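Local coordinates for Ice-binding protein (Colwellia, PDB 3WP9), which binds to the surface of ice crystals, inhibits their growth and suppresses ice recrystallization, at residues Gly32-Ser37 and Ala42-Asn47; Tyr4-Gly9 and Ile182-Thr187. One frame throughout, in Å; residues are numbered along the deposited sequence.

Contact 1 of 2, residues Gly32-Ser37 and Ala42-Asn47; sequences GNVGTS and AALLLN
Leu44 carries most of the contact with Val34, Gly35 and Thr36, and it does so with carbon alone: no hydrogen bond crosses between 32-37 and 42-47, and the two together bury 196 Å². Its CB lies 3.9 Å from Thr36 CG2, the two side chains sliding past each other in opposite directions. With CG anti to the backbone N (chi1 -153°), the isobutyl group extends back along the strand. There CD1 settles over the backbone, 4.1 Å from Gly35 CA, and CD2 reaches Val34 CG2 at 4.3 Å. The polar branch of Thr36 has a different task, since OG1 is hydrogen-bonded to Ser18 OG while the methyl serves Leu44. Two residues on, Leu46 CD1 approaches the other methyl of Val34, CG1, at 4.2 Å. Val34 thus divides its two branches between two leucines.

The arrangement belongs to one end of a right-handed beta-helix, where the loop after strand 33-36 turns Leu44 and Leu46 onto the inner face of that strand. Ile22 of strand 22-25 touches Val34, Leu44 and Leu46, as does Met55 of strand 55-57, while strand 33-36 itself runs parallel between 14-18 and 55-57.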
ATOM      1  N   GLY A  32      -6.070 -11.657  -1.537  1.00 24.53           N
ATOM      2  CA  GLY A  32      -4.729 -11.646  -2.090  1.00 25.03           C
ATOM      3  C   GLY A  32      -3.820 -12.441  -1.147  1.00 24.01           C
ATOM      4  O   GLY A  32      -4.297 -13.049  -0.192  1.00 24.12           O
ATOM      5  N   ASN A  33      -2.533 -12.455  -1.440  1.00 20.29           N
ATOM      6  CA  ASN A  33      -1.504 -13.130  -0.703  1.00 23.89           C
ATOM      7  C   ASN A  33      -0.908 -12.182   0.326  1.00 19.09           C
ATOM      8  O   ASN A  33      -0.796 -10.966   0.115  1.00 19.28           O
ATOM      9  CB  ASN A  33      -0.415 -13.579  -1.669  1.00 23.68           C
ATOM     10  CG  ASN A  33      -0.995 -14.396  -2.803  1.00 29.23           C
ATOM     11  OD1 ASN A  33      -1.749 -15.348  -2.576  1.00 30.00           O
ATOM     12  ND2 ASN A  33      -0.707 -13.983  -4.026  1.00 32.17           N
ATOM     13  N   VAL A  34      -0.512 -12.784   1.438  1.00 19.17           N
ATOM     14  CA  VAL A  34       0.231 -12.002   2.460  1.00 17.19           C
ATOM     15  C   VAL A  34       1.469 -12.775   2.829  1.00 17.79           C
ATOM     16  O   VAL A  34       1.517 -14.044   2.781  1.00 21.06           O
ATOM     17  CB  VAL A  34      -0.618 -11.805   3.742  1.00 18.04           C
ATOM     18  CG1 VAL A  34      -1.989 -11.197   3.340  1.00 15.87           C
ATOM     19  CG2 VAL A  34      -0.785 -13.116   4.454  1.00 18.84           C
ATOM     20  N   GLY A  35       2.430 -12.019   3.284  1.00 14.41           N
ATOM     21  CA  GLY A  35       3.638 -12.603   3.838  1.00 16.37           C
ATOM     22  C   GLY A  35       4.428 -11.637   4.655  1.00 15.47           C
ATOM     23  O   GLY A  35       4.216 -10.414   4.579  1.00 16.55           O
ATOM     24  N   THR A  36       5.384 -12.169   5.404  1.00 16.62           N
ATOM     25  CA  THR A  36       6.307 -11.302   6.129  1.00 17.53           C
ATOM     26  C   THR A  36       7.688 -11.990   6.165  1.00 15.87           C
ATOM     27  O   THR A  36       7.757 -13.237   6.228  1.00 19.69           O
ATOM     28  CB  THR A  36       5.733 -11.000   7.577  1.00 21.04           C
ATOM     29  OG1 THR A  36       6.409  -9.901   8.183  1.00 21.22           O
ATOM     30  CG2 THR A  36       5.792 -12.235   8.499  1.00 19.18           C
ATOM     31  N   SER A  37       8.744 -11.204   6.049  1.00 16.68           N
ATOM     32  CA  SER A  37      10.111 -11.745   5.964  1.00 17.71           C
ATOM     33  C   SER A  37      11.061 -10.577   6.177  1.00 17.07           C
ATOM     34  O   SER A  37      10.879  -9.491   5.622  1.00 18.07           O
ATOM     35  CB  SER A  37      10.289 -12.439   4.589  1.00 16.63           C
ATOM     36  OG  SER A  37      11.705 -12.636   4.337  1.00 21.34           O
ATOM     37  N   ALA A  42       5.787 -16.472  13.237  1.00 21.37           N
ATOM     38  CA  ALA A  42       5.082 -16.230  14.490  1.00 19.73           C
ATOM     39  C   ALA A  42       4.576 -14.782  14.577  1.00 21.38           C
ATOM     40  O   ALA A  42       3.621 -14.533  15.330  1.00 22.24           O
ATOM     41  CB  ALA A  42       5.962 -16.605  15.713  1.00 21.61           C
ATOM     42  N   ALA A  43       5.206 -13.871  13.847  1.00 20.08           N
ATOM     43  CA  ALA A  43       4.868 -12.406  13.840  1.00 19.29           C
ATOM     44  C   ALA A  43       3.752 -12.139  12.786  1.00 16.75           C
ATOM     45  O   ALA A  43       3.327 -11.000  12.650  1.00 18.73           O
ATOM     46  CB  ALA A  43       6.121 -11.615  13.569  1.00 19.22           C
ATOM     47  N   LEU A  44       3.281 -13.165  12.066  1.00 16.95           N
ATOM     48  CA  LEU A  44       2.144 -12.935  11.110  1.00 16.08           C
ATOM     49  C   LEU A  44       0.889 -13.353  11.827  1.00 18.19           C
ATOM     50  O   LEU A  44       0.616 -14.538  11.994  1.00 20.66           O
ATOM     51  CB  LEU A  44       2.417 -13.757   9.820  1.00 15.50           C
ATOM     52  CG  LEU A  44       1.776 -13.203   8.543  1.00 16.75           C
ATOM     53  CD1 LEU A  44       2.260 -14.128   7.404  1.00 20.66           C
ATOM     54  CD2 LEU A  44       0.240 -13.216   8.588  1.00 17.79           C
ATOM     55  N   LEU A  45       0.145 -12.364  12.359  1.00 15.38           N
ATOM     56  CA  LEU A  45      -0.957 -12.633  13.292  1.00 16.39           C
ATOM     57  C   LEU A  45      -2.277 -12.445  12.622  1.00 16.64           C
ATOM     58  O   LEU A  45      -3.162 -11.805  13.174  1.00 22.53           O
ATOM     59  CB  LEU A  45      -0.903 -11.621  14.440  1.00 16.07           C
ATOM     60  CG  LEU A  45       0.434 -11.587  15.189  1.00 19.00           C
ATOM     61  CD1 LEU A  45       0.407 -10.394  16.192  1.00 19.68           C
ATOM     62  CD2 LEU A  45       0.805 -12.915  15.822  1.00 19.83           C
ATOM     63  N   LEU A  46      -2.409 -12.817  11.357  1.00 17.42           N
ATOM     64  CA  LEU A  46      -3.757 -12.972  10.800  1.00 17.23           C
ATOM     65  C   LEU A  46      -4.168 -14.435  10.913  1.00 19.76           C
ATOM     66  O   LEU A  46      -3.277 -15.368  10.915  1.00 21.14           O
ATOM     67  CB  LEU A  46      -3.706 -12.667   9.266  1.00 17.40           C
ATOM     68  CG  LEU A  46      -3.690 -11.183   8.833  1.00 19.75           C
ATOM     69  CD1 LEU A  46      -3.172 -10.958   7.415  1.00 20.36           C
ATOM     70  CD2 LEU A  46      -5.144 -10.686   8.886  1.00 21.09           C
ATOM     71  N   ASN A  47      -5.488 -14.635  10.925  1.00 19.54           N
ATOM     72  CA  ASN A  47      -6.097 -15.962  11.031  1.00 23.66           C
ATOM     73  C   ASN A  47      -6.271 -16.452   9.587  1.00 21.04           C
ATOM     74  O   ASN A  47      -6.471 -15.672   8.701  1.00 19.81           O
ATOM     75  CB  ASN A  47      -7.437 -15.935  11.759  1.00 26.95           C
ATOM     76  CG  ASN A  47      -7.954 -17.344  12.076  1.00 36.61           C
ATOM     77  OD1 ASN A  47      -8.359 -18.109  11.176  1.00 42.92           O
ATOM     78  ND2 ASN A  47      -7.901 -17.714  13.351  1.00 41.83           N
TER

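Contact 2 of 2, residues Tyr4-Gly9 and Ile182-Thr187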
ATOM      1  N   TYR A   4       6.539   6.471 -15.961  1.00 36.37           N
ATOM      2  CA  TYR A   4       6.235   5.061 -16.218  1.00 33.89           C
ATOM      3  C   TYR A   4       5.918   4.430 -14.852  1.00 29.36           C
ATOM      4  O   TYR A   4       6.317   4.973 -13.788  1.00 29.25           O
ATOM      5  CB  TYR A   4       7.417   4.331 -16.887  1.00 46.04           C
ATOM      6  CG  TYR A   4       8.765   4.968 -16.572  1.00 57.26           C
ATOM      7  CD1 TYR A   4       9.036   6.284 -16.970  1.00 66.91           C
ATOM      8  CD2 TYR A   4       9.765   4.273 -15.861  1.00 64.77           C
ATOM      9  CE1 TYR A   4      10.248   6.901 -16.667  1.00 73.33           C
ATOM     10  CE2 TYR A   4      10.994   4.879 -15.556  1.00 67.05           C
ATOM     11  CZ  TYR A   4      11.239   6.203 -15.962  1.00 74.83           C
ATOM     12  OH  TYR A   4      12.446   6.871 -15.676  1.00 62.98           O
ATOM     13  N   ALA A   5       5.211   3.307 -14.923  1.00 29.78           N
ATOM     14  CA  ALA A   5       4.872   2.520 -13.727  1.00 29.76           C
ATOM     15  C   ALA A   5       6.136   2.203 -12.913  1.00 29.62           C
ATOM     16  O   ALA A   5       7.260   2.164 -13.417  1.00 30.63           O
ATOM     17  CB  ALA A   5       4.147   1.240 -14.088  1.00 27.96           C
ATOM     18  N   VAL A   6       5.927   1.975 -11.626  1.00 24.75           N
ATOM     19  CA  VAL A   6       6.955   1.415 -10.764  1.00 23.67           C
ATOM     20  C   VAL A   6       6.806  -0.100 -10.787  1.00 25.49           C
ATOM     21  O   VAL A   6       5.772  -0.638 -10.377  1.00 26.29           O
ATOM     22  CB  VAL A   6       6.822   1.949  -9.342  1.00 21.69           C
ATOM     23  CG1 VAL A   6       7.750   1.181  -8.393  1.00 22.47           C
ATOM     24  CG2 VAL A   6       7.045   3.464  -9.289  1.00 21.39           C
ATOM     25  N   GLU A   7       7.820  -0.802 -11.313  1.00 24.52           N
ATOM     26  CA  GLU A   7       7.831  -2.266 -11.324  1.00 23.65           C
ATOM     27  C   GLU A   7       7.998  -2.830  -9.880  1.00 22.57           C
ATOM     28  O   GLU A   7       8.882  -2.420  -9.160  1.00 22.37           O
ATOM     29  CB  GLU A   7       8.937  -2.835 -12.232  1.00 30.41           C
ATOM     30  CG  GLU A   7       8.709  -2.525 -13.718  1.00 44.25           C
ATOM     31  CD  GLU A   7       7.279  -2.809 -14.229  1.00 54.18           C
ATOM     32  OE1 GLU A   7       6.707  -3.883 -13.880  1.00 55.50           O
ATOM     33  OE2 GLU A   7       6.731  -1.954 -14.995  1.00 57.69           O
ATOM     34  N   LEU A   8       7.119  -3.764  -9.521  1.00 23.16           N
ATOM     35  CA  LEU A   8       7.095  -4.317  -8.142  1.00 21.80           C
ATOM     36  C   LEU A   8       7.769  -5.681  -8.056  1.00 23.90           C
ATOM     37  O   LEU A   8       7.990  -6.207  -6.987  1.00 22.39           O
ATOM     38  CB  LEU A   8       5.620  -4.397  -7.621  1.00 20.76           C
ATOM     39  CG  LEU A   8       4.835  -3.094  -7.621  1.00 20.69           C
ATOM     40  CD1 LEU A   8       3.442  -3.491  -7.073  1.00 18.47           C
ATOM     41  CD2 LEU A   8       5.554  -2.030  -6.770  1.00 18.60           C
ATOM     42  N   GLY A   9       8.146  -6.290  -9.180  1.00 25.95           N
ATOM     43  CA  GLY A   9       8.715  -7.626  -9.057  1.00 23.58           C
ATOM     44  C   GLY A   9       7.862  -8.630  -8.287  1.00 24.61           C
ATOM     45  O   GLY A   9       6.627  -8.686  -8.479  1.00 27.64           O
ATOM     46  N   ILE A 182      -0.637   1.783  -4.350  1.00 13.65           N
ATOM     47  CA  ILE A 182       0.423   0.925  -3.903  1.00 16.05           C
ATOM     48  C   ILE A 182       1.164   1.705  -2.842  1.00 14.58           C
ATOM     49  O   ILE A 182       1.739   2.720  -3.107  1.00 16.12           O
ATOM     50  CB  ILE A 182       1.353   0.545  -5.116  1.00 15.62           C
ATOM     51  CG1 ILE A 182       0.499  -0.105  -6.281  1.00 17.09           C
ATOM     52  CG2 ILE A 182       2.531  -0.337  -4.657  1.00 16.76           C
ATOM     53  CD1 ILE A 182      -0.188  -1.389  -5.989  1.00 18.45           C
ATOM     54  N   VAL A 183       1.173   1.226  -1.585  1.00 15.10           N
ATOM     55  CA  VAL A 183       1.903   1.910  -0.506  1.00 12.18           C
ATOM     56  C   VAL A 183       3.238   1.220  -0.293  1.00 14.39           C
ATOM     57  O   VAL A 183       3.294   0.017   0.088  1.00 13.64           O
ATOM     58  CB  VAL A 183       1.113   1.899   0.793  1.00 12.10           C
ATOM     59  CG1 VAL A 183       1.743   2.773   1.869  1.00 12.98           C
ATOM     60  CG2 VAL A 183      -0.304   2.436   0.517  1.00 13.16           C
ATOM     61  N   LEU A 184       4.257   1.959  -0.674  1.00 11.64           N
ATOM     62  CA  LEU A 184       5.719   1.575  -0.453  1.00 12.98           C
ATOM     63  C   LEU A 184       6.180   2.382   0.731  1.00 12.86           C
ATOM     64  O   LEU A 184       6.599   3.534   0.646  1.00 12.64           O
ATOM     65  CB  LEU A 184       6.557   1.870  -1.702  1.00 13.73           C
ATOM     66  CG  LEU A 184       6.124   0.909  -2.813  1.00 16.87           C
ATOM     67  CD1 LEU A 184       6.473   1.620  -4.115  1.00 18.14           C
ATOM     68  CD2 LEU A 184       6.820  -0.466  -2.682  1.00 19.74           C
ATOM     69  N   SER A 185       5.967   1.833   1.929  1.00 14.04           N
ATOM     70  CA  SER A 185       6.298   2.579   3.167  1.00 14.81           C
ATOM     71  C   SER A 185       7.664   2.140   3.665  1.00 14.32           C
ATOM     72  O   SER A 185       7.930   0.942   3.712  1.00 14.45           O
ATOM     73  CB  SER A 185       5.293   2.216   4.303  1.00 15.58           C
ATOM     74  OG  SER A 185       5.600   2.982   5.453  1.00 17.89           O
ATOM     75  N   LYS A 186       8.445   3.094   4.074  1.00 13.85           N
ATOM     76  CA  LYS A 186       9.774   2.777   4.632  1.00 15.96           C
ATOM     77  C   LYS A 186       9.636   2.177   6.015  1.00 16.78           C
ATOM     78  O   LYS A 186      10.557   1.478   6.514  1.00 19.28           O
ATOM     79  CB  LYS A 186      10.634   4.038   4.643  1.00 20.25           C
ATOM     80  CG  LYS A 186      12.058   3.811   5.203  1.00 22.46           C
ATOM     81  CD  LYS A 186      13.143   3.816   4.145  1.00 32.36           C
ATOM     82  CE  LYS A 186      13.082   2.529   3.350  1.00 32.31           C
ATOM     83  NZ  LYS A 186      14.361   2.052   2.682  1.00 36.90           N
ATOM     84  N   THR A 187       8.591   2.584   6.713  1.00 16.38           N
ATOM     85  CA  THR A 187       8.398   2.017   8.059  1.00 16.83           C
ATOM     86  C   THR A 187       7.047   1.294   8.100  1.00 13.69           C
ATOM     87  O   THR A 187       6.855   0.315   7.287  1.00 16.95           O
ATOM     88  CB  THR A 187       8.556   3.020   9.257  1.00 15.91           C
ATOM     89  OG1 THR A 187       7.574   4.029   9.236  1.00 16.43           O
ATOM     90  CG2 THR A 187       9.954   3.754   9.242  1.00 17.35           C
TER
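Ser185 OG, just past the Leu184 that meets Val6, is gripped twice: it donates to Leu188 O and receives a weak bond from Thr187 N at 3.3 Å, with an N-H...O angle of only 131°. The strand carrying it, 182-185, is part of the long parallel sheet of the right-handed beta-helix, lying between strands 163-167 and 200-203. Val183 and Ser185 both touch Thr171 of a second sheet, which puts them on the inner side; Ile182 and Leu184 therefore point outward, where the segment before the first strand passes over them.

That passage is purely apolar. No hydrogen bond joins 4-9 to 182-187, the closest CA atoms (Leu8 and Ile182) stand 9.5 Å apart, and the buried surface is a modest 134 Å². The side chains span the gap. Leu8 and Ile182 reach toward each other tip to tip, and the geometry of Ile182 explains which branch is used: CG2 stands anti to the backbone N, while CG1 takes the position beside it (chi1 -55°). Val6 makes the second, looser meeting, its CG1 being 4.5 Å from Leu184 CD1. Within the N-terminal segment the same Val6 CG1 lies 4.2 Å from Leu8 CD2, so the two meetings share one apolar patch.

Helix 71-89 borders this patch, with Ala84 touching both Val6 and Leu8, and Arg200 of the next strand touches both Leu8 and Ile182. The contact thus joins the N-terminal loop, the helix and the outer face of the sheet. At its centre, Ile182 CG2 sits in the fork of Leu8, 4.1 Å from CD1 and an equal 4.1 Å from CD2.

Contact 1 and contact 2 are separate, with centres 19 Å apart and nearest atoms about 10 Å apart, yet both use the same parallel sheet. Strands 33-36 and 182-185 are separated in it by two others, 14-18 and 200-203. Contact 1 covers the inner face of the sheet and contact 2 the outer. Along the chain the order is 4-9, 32-37, 42-47, 182-187: contact 1 is local, whereas contact 2 joins segments 173 residues apart. Helix 71-89 reaches both regions, through Ser37 near one end and Val6 and Leu8 near the other. Because strand 14-18 pairs directly with 200-203, the early strands continue the stack of the late ones, making one continuous beta-helix.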